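Long-range contacts in peptide synthetase, module 7 (Actinoplanes teichomyceticus, PDB 4TX3), which probably serves, as a condensation-type domain of a nonribosomal peptide synthetase, in the assembly of a peptide natural product: residues P222-P228 / D425-T431; R227-P231 / S354-H358. All blocks are in the same frame, centred on the assembly; numbering follows the deposited sequence.

Contact 1. Residues P222-P228 / D425-T431; sequences PFDRARP and DLFDHDT. With SO4 (sulfate ion), chain G.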
loop_
_atom_site.group_PDB
_atom_site.type_symbol
_atom_site.label_atom_id
_atom_site.label_comp_id
_atom_site.label_asym_id
_atom_site.label_seq_id
_atom_site.Cartn_x
_atom_site.Cartn_y
_atom_site.Cartn_z
ATOM N N PRO B 222 -28.388 22.984 14.336
ATOM C CA PRO B 222 -29.086 24.190 13.865
ATOM C C PRO B 222 -29.808 24.002 12.520
ATOM O O PRO B 222 -29.357 24.524 11.482
ATOM C CB PRO B 222 -27.954 25.215 13.738
ATOM C CG PRO B 222 -26.765 24.382 13.380
ATOM C CD PRO B 222 -26.925 23.096 14.176
ATOM N N PHE B 223 -30.926 23.278 12.547
ATOM C CA PHE B 223 -31.669 22.959 11.326
ATOM C C PHE B 223 -32.240 24.213 10.656
ATOM O O PHE B 223 -32.535 25.194 11.329
ATOM C CB PHE B 223 -32.810 21.980 11.622
ATOM C CG PHE B 223 -32.360 20.647 12.167
ATOM C CD1 PHE B 223 -31.463 19.858 11.471
ATOM C CD2 PHE B 223 -32.861 20.174 13.375
ATOM C CE1 PHE B 223 -31.067 18.621 11.977
ATOM C CE2 PHE B 223 -32.457 18.949 13.885
ATOM C CZ PHE B 223 -31.566 18.172 13.182
ATOM N N ASP B 224 -32.381 24.181 9.335
ATOM C CA ASP B 224 -33.068 25.251 8.617
ATOM C C ASP B 224 -34.486 24.804 8.239
ATOM O O ASP B 224 -35.349 25.632 7.945
ATOM C CB ASP B 224 -32.285 25.663 7.363
ATOM C CG ASP B 224 -31.041 26.467 7.687
ATOM O OD1 ASP B 224 -31.142 27.496 8.384
ATOM O OD2 ASP B 224 -29.944 26.064 7.258
ATOM N N ARG B 225 -34.711 23.492 8.253
ATOM C CA ARG B 225 -36.016 22.894 7.962
ATOM C C ARG B 225 -36.245 21.665 8.816
ATOM O O ARG B 225 -35.292 21.007 9.240
ATOM C CB ARG B 225 -36.140 22.468 6.500
ATOM C CG ARG B 225 -36.100 23.553 5.502
ATOM C CD ARG B 225 -35.483 23.068 4.218
ATOM N NE ARG B 225 -34.632 24.137 3.727
ATOM C CZ ARG B 225 -33.313 24.074 3.634
ATOM N NH1 ARG B 225 -32.666 22.964 3.940
ATOM N NH2 ARG B 225 -32.652 25.128 3.197
ATOM N N ALA B 226 -37.509 21.327 9.030
ATOM C CA ALA B 226 -37.836 20.147 9.808
ATOM C C ALA B 226 -37.437 18.889 9.035
ATOM O O ALA B 226 -37.389 18.901 7.803
ATOM C CB ALA B 226 -39.317 20.121 10.151
ATOM N N ARG B 227 -37.142 17.817 9.770
ATOM C CA ARG B 227 -36.805 16.539 9.172
ATOM C C ARG B 227 -38.043 15.963 8.509
ATOM O O ARG B 227 -39.051 15.763 9.175
ATOM C CB ARG B 227 -36.257 15.579 10.229
ATOM C CG ARG B 227 -35.595 14.333 9.673
ATOM C CD ARG B 227 -35.219 13.355 10.788
ATOM N NE ARG B 227 -34.325 13.973 11.753
ATOM C CZ ARG B 227 -33.016 14.099 11.572
ATOM N NH1 ARG B 227 -32.446 13.641 10.455
ATOM N NH2 ARG B 227 -32.278 14.686 12.503
ATOM N N PRO B 228 -37.980 15.736 7.184
ATOM C CA PRO B 228 -39.056 15.097 6.424
ATOM C C PRO B 228 -39.171 13.621 6.757
ATOM O O PRO B 228 -38.195 13.032 7.209
ATOM C CB PRO B 228 -38.622 15.290 4.973
ATOM C CG PRO B 228 -37.169 15.400 5.034
ATOM C CD PRO B 228 -36.879 16.155 6.299
ATOM N N ASP B 425 -31.428 18.757 2.881
ATOM C CA ASP B 425 -32.807 18.772 3.353
ATOM C C ASP B 425 -32.965 19.572 4.637
ATOM O O ASP B 425 -34.017 20.162 4.887
ATOM C CB ASP B 425 -33.305 17.347 3.609
ATOM C CG ASP B 425 -33.854 16.679 2.369
ATOM O OD1 ASP B 425 -33.698 17.240 1.263
ATOM O OD2 ASP B 425 -34.443 15.589 2.504
ATOM N N LEU B 426 -31.915 19.559 5.454
ATOM C CA LEU B 426 -31.960 20.097 6.805
ATOM C C LEU B 426 -31.196 21.399 6.932
ATOM O O LEU B 426 -31.541 22.245 7.755
ATOM C CB LEU B 426 -31.385 19.087 7.803
ATOM C CG LEU B 426 -31.987 17.683 7.863
ATOM C CD1 LEU B 426 -31.225 16.823 8.867
ATOM C CD2 LEU B 426 -33.462 17.726 8.206
ATOM N N PHE B 427 -30.150 21.556 6.128
ATOM C CA PHE B 427 -29.253 22.702 6.260
ATOM C C PHE B 427 -29.058 23.483 4.966
ATOM O O PHE B 427 -28.943 22.909 3.888
ATOM C CB PHE B 427 -27.871 22.258 6.753
ATOM C CG PHE B 427 -27.886 21.514 8.062
ATOM C CD1 PHE B 427 -28.047 22.196 9.266
ATOM C CD2 PHE B 427 -27.701 20.136 8.089
ATOM C CE1 PHE B 427 -28.037 21.514 10.475
ATOM C CE2 PHE B 427 -27.694 19.444 9.293
ATOM C CZ PHE B 427 -27.861 20.134 10.490
ATOM N N ASP B 428 -28.990 24.801 5.105
ATOM C CA ASP B 428 -28.523 25.689 4.059
ATOM C C ASP B 428 -27.002 25.777 4.072
ATOM O O ASP B 428 -26.379 25.529 5.110
ATOM C CB ASP B 428 -29.122 27.081 4.241
ATOM C CG ASP B 428 -30.550 27.134 3.833
ATOM O OD1 ASP B 428 -30.879 26.449 2.849
ATOM O OD2 ASP B 428 -31.352 27.838 4.484
ATOM N N HIS B 429 -26.415 26.160 2.938
ATOM C CA HIS B 429 -24.958 26.235 2.781
ATOM C C HIS B 429 -24.315 27.154 3.810
ATOM O O HIS B 429 -23.214 26.863 4.283
ATOM C CB HIS B 429 -24.590 26.711 1.372
ATOM C CG HIS B 429 -23.118 26.706 1.090
ATOM N ND1 HIS B 429 -22.316 27.808 1.292
ATOM C CD2 HIS B 429 -22.305 25.729 0.622
ATOM C CE1 HIS B 429 -21.071 27.514 0.959
ATOM N NE2 HIS B 429 -21.038 26.260 0.544
ATOM N N ASP B 430 -24.991 28.255 4.155
ATOM C CA ASP B 430 -24.429 29.226 5.108
ATOM C C ASP B 430 -24.425 28.692 6.545
ATOM O O ASP B 430 -23.494 28.949 7.309
ATOM C CB ASP B 430 -25.173 30.578 5.040
ATOM C CG ASP B 430 -26.679 30.467 5.303
ATOM O OD1 ASP B 430 -27.116 29.656 6.158
ATOM O OD2 ASP B 430 -27.438 31.232 4.664
ATOM N N THR B 431 -25.467 27.949 6.907
ATOM C CA THR B 431 -25.488 27.256 8.182
ATOM C C THR B 431 -24.282 26.326 8.303
ATOM O O THR B 431 -23.623 26.297 9.337
ATOM C CB THR B 431 -26.781 26.451 8.363
ATOM O OG1 THR B 431 -27.903 27.304 8.114
ATOM C CG2 THR B 431 -26.880 25.905 9.779
HETATM S S SO4 G . -28.241 26.842 -0.282
HETATM O O1 SO4 G . -27.901 26.255 -1.589
HETATM O O2 SO4 G . -29.697 26.974 -0.133
HETATM O O3 SO4 G . -27.732 25.968 0.780
HETATM O O4 SO4 G . -27.613 28.162 -0.157
#
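OD2 of D224 is gripped by two donors at the start of a helix. T431 OG1 donates to the syn lone pair of D224 OD2 (2.5 Å). D428 N reaches D224 OD2 from the anti side at 2.7 Å, 21° out of the carboxylate plane. The first torsion of T431 (chi1 -52°) sets OG1 toward this oxygen and lays CG2 against P222 O. D428 holds the N-cap position without a side-chain capping bond; the D224 carboxylate, from a distant loop, takes its backbone N-H and the T431 hydroxyl instead. The helix start and these donors would probably favour the charge of D224, while the D428 carboxylate, with D428 OD2 3.6 Å from D224 OD2, would tend to oppose it. Were D224 an alanine, T431 OG1 and D428 N would probably lose their shared acceptor and the helix start a tie to the loop. Next to it the backbones join directly, D224 N giving a straight bond to L426 O (2.6 Å). R225 NH1 adds a weak bond to D425 O (3.3 Å). F223 CE1 lies 3.6 Å from L426 CD1, and the F223 and F427 rings meet obliquely, planes 33° apart. A sulfate, probably from the crystallisation liquor, binds H429 N. The contact pins the loop between helix 200-211 and strand 235-242 across the turn from strand 413-423, whose Y422 touches F427, into helix 429-448.

Contact 2. Residues R227-P231 / S354-H358; sequences RPAIP and SLSRH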
loop_
_atom_site.group_PDB
_atom_site.type_symbol
_atom_site.label_atom_id
_atom_site.label_comp_id
_atom_site.label_asym_id
_atom_site.label_seq_id
_atom_site.Cartn_x
_atom_site.Cartn_y
_atom_site.Cartn_z
ATOM N N ARG B 227 -37.142 17.817 9.770
ATOM C CA ARG B 227 -36.805 16.539 9.172
ATOM C C ARG B 227 -38.043 15.963 8.509
ATOM O O ARG B 227 -39.051 15.763 9.175
ATOM C CB ARG B 227 -36.257 15.579 10.229
ATOM C CG ARG B 227 -35.595 14.333 9.673
ATOM C CD ARG B 227 -35.219 13.355 10.788
ATOM N NE ARG B 227 -34.325 13.973 11.753
ATOM C CZ ARG B 227 -33.016 14.099 11.572
ATOM N NH1 ARG B 227 -32.446 13.641 10.455
ATOM N NH2 ARG B 227 -32.278 14.686 12.503
ATOM N N PRO B 228 -37.980 15.736 7.184
ATOM C CA PRO B 228 -39.056 15.097 6.424
ATOM C C PRO B 228 -39.171 13.621 6.757
ATOM O O PRO B 228 -38.195 13.032 7.209
ATOM C CB PRO B 228 -38.622 15.290 4.973
ATOM C CG PRO B 228 -37.169 15.400 5.034
ATOM C CD PRO B 228 -36.879 16.155 6.299
ATOM N N ALA B 229 -40.340 13.031 6.533
ATOM C CA ALA B 229 -40.521 11.601 6.778
ATOM C C ALA B 229 -39.603 10.760 5.892
ATOM O O ALA B 229 -38.967 9.813 6.358
ATOM C CB ALA B 229 -41.969 11.208 6.556
ATOM N N ILE B 230 -39.535 11.120 4.615
ATOM C CA ILE B 230 -38.682 10.416 3.661
ATOM C C ILE B 230 -37.527 11.278 3.187
ATOM O O ILE B 230 -37.740 12.354 2.634
ATOM C CB ILE B 230 -39.466 9.972 2.439
ATOM C CG1 ILE B 230 -40.653 9.108 2.854
ATOM C CG2 ILE B 230 -38.554 9.242 1.479
ATOM C CD1 ILE B 230 -41.526 8.743 1.688
ATOM N N PRO B 231 -36.294 10.796 3.381
ATOM C CA PRO B 231 -35.119 11.609 3.065
ATOM C C PRO B 231 -34.849 11.683 1.570
ATOM O O PRO B 231 -35.120 10.731 0.844
ATOM C CB PRO B 231 -33.991 10.870 3.782
ATOM C CG PRO B 231 -34.425 9.440 3.738
ATOM C CD PRO B 231 -35.925 9.454 3.871
ATOM N N SER B 354 -36.465 4.573 11.955
ATOM C CA SER B 354 -36.970 5.726 11.224
ATOM C C SER B 354 -36.241 5.812 9.892
ATOM O O SER B 354 -35.071 5.454 9.798
ATOM C CB SER B 354 -36.785 7.010 12.023
ATOM O OG SER B 354 -37.104 8.132 11.224
ATOM N N LEU B 355 -36.937 6.237 8.848
ATOM C CA LEU B 355 -36.286 6.393 7.556
ATOM C C LEU B 355 -35.588 7.728 7.526
ATOM O O LEU B 355 -34.601 7.910 6.827
ATOM C CB LEU B 355 -37.285 6.319 6.406
ATOM C CG LEU B 355 -38.132 5.067 6.232
ATOM C CD1 LEU B 355 -38.984 5.216 4.973
ATOM C CD2 LEU B 355 -37.244 3.843 6.154
ATOM N N SER B 356 -36.128 8.667 8.294
ATOM C CA SER B 356 -35.762 10.071 8.174
ATOM C C SER B 356 -34.421 10.393 8.818
ATOM O O SER B 356 -33.930 11.511 8.716
ATOM C CB SER B 356 -36.859 10.926 8.803
ATOM O OG SER B 356 -37.342 10.330 9.999
ATOM N N ARG B 357 -33.829 9.410 9.475
ATOM C CA ARG B 357 -32.748 9.685 10.402
ATOM C C ARG B 357 -31.775 8.522 10.496
ATOM O O ARG B 357 -32.180 7.358 10.445
ATOM C CB ARG B 357 -33.334 9.999 11.779
ATOM C CG ARG B 357 -32.371 9.861 12.929
ATOM C CD ARG B 357 -33.081 9.912 14.255
ATOM N NE ARG B 357 -34.059 10.988 14.266
ATOM C CZ ARG B 357 -35.356 10.814 14.501
ATOM N NH1 ARG B 357 -35.819 9.593 14.750
ATOM N NH2 ARG B 357 -36.182 11.859 14.487
ATOM N N HIS B 358 -30.488 8.836 10.614
ATOM C CA HIS B 358 -29.495 7.823 10.953
ATOM C C HIS B 358 -29.573 7.518 12.455
ATOM O O HIS B 358 -29.540 8.432 13.279
ATOM C CB HIS B 358 -28.090 8.288 10.563
ATOM C CG HIS B 358 -27.065 7.197 10.578
ATOM N ND1 HIS B 358 -26.152 7.045 11.598
ATOM C CD2 HIS B 358 -26.808 6.203 9.695
ATOM C CE1 HIS B 358 -25.382 6.000 11.349
ATOM N NE2 HIS B 358 -25.763 5.473 10.201
#
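L355 meets the first segment with both backbone and side chain: its carbonyl O lies 3.5 Å from CG of the P231 ring, and its CB packs 3.9 Å from A229 O. S356 follows, the residue most deeply engaged on this side. Its CB presses against two successive carbonyls, 3.0 Å from P228 O and 3.4 Å from A229 O, while the hydroxyl is occupied within its own segment. With OG set between the backbone N and the carbonyl carbon (chi1 40°), S356 donates to S354 OG. That same oxygen also accepts from S356 N, which makes S354 the head of an ST turn. The turn fixes the bend of this loop locally, in the connection from helix 345-348 to strand 363-369, at the surface of the condensation-type fold. It presents the carbonyl of S356 to the long side chain of R227, whose NH1 donates to S356 O at 3.1 Å, tilted 26° from the carbonyl plane. The R227 chain is extended as far as CD and then bends at chi3, and its CD also rests against S356 O. R357 comes last, crossing R227 at about a right angle. Its NE stands over one face of the R227 guanidinium, 3.9 Å from R227 NE, with the two planes 71° apart. E218 OE2 forms salt bridges with both R227 NE and R357 NH2, and probably lets the two guanidinium groups lie so near each other; R227 NH2 pairs with D398.

In the fold
Following the chain from the N terminus, both contacts start from the single loop that leaves helix 200-211 and leads to strand 235-242. Contact 2 closes first, when 354-358 returns to 227-231 just ahead of strand 363-369. Contact 1 closes later, as 425-431, leaving strand 413-423 and entering helix 429-448, reaches 222-228. The shorter closure is therefore nested inside the longer one, with R227 and P228 shared. Their centres are 13 Å apart, and D425 of one packs against P231 of the other. In the four-stranded mixed sheet, the loop that leads into edge strand 235-242 is thereby tied to the connection entering the other edge strand, 363-369, and to the one leaving the inner strand 413-423.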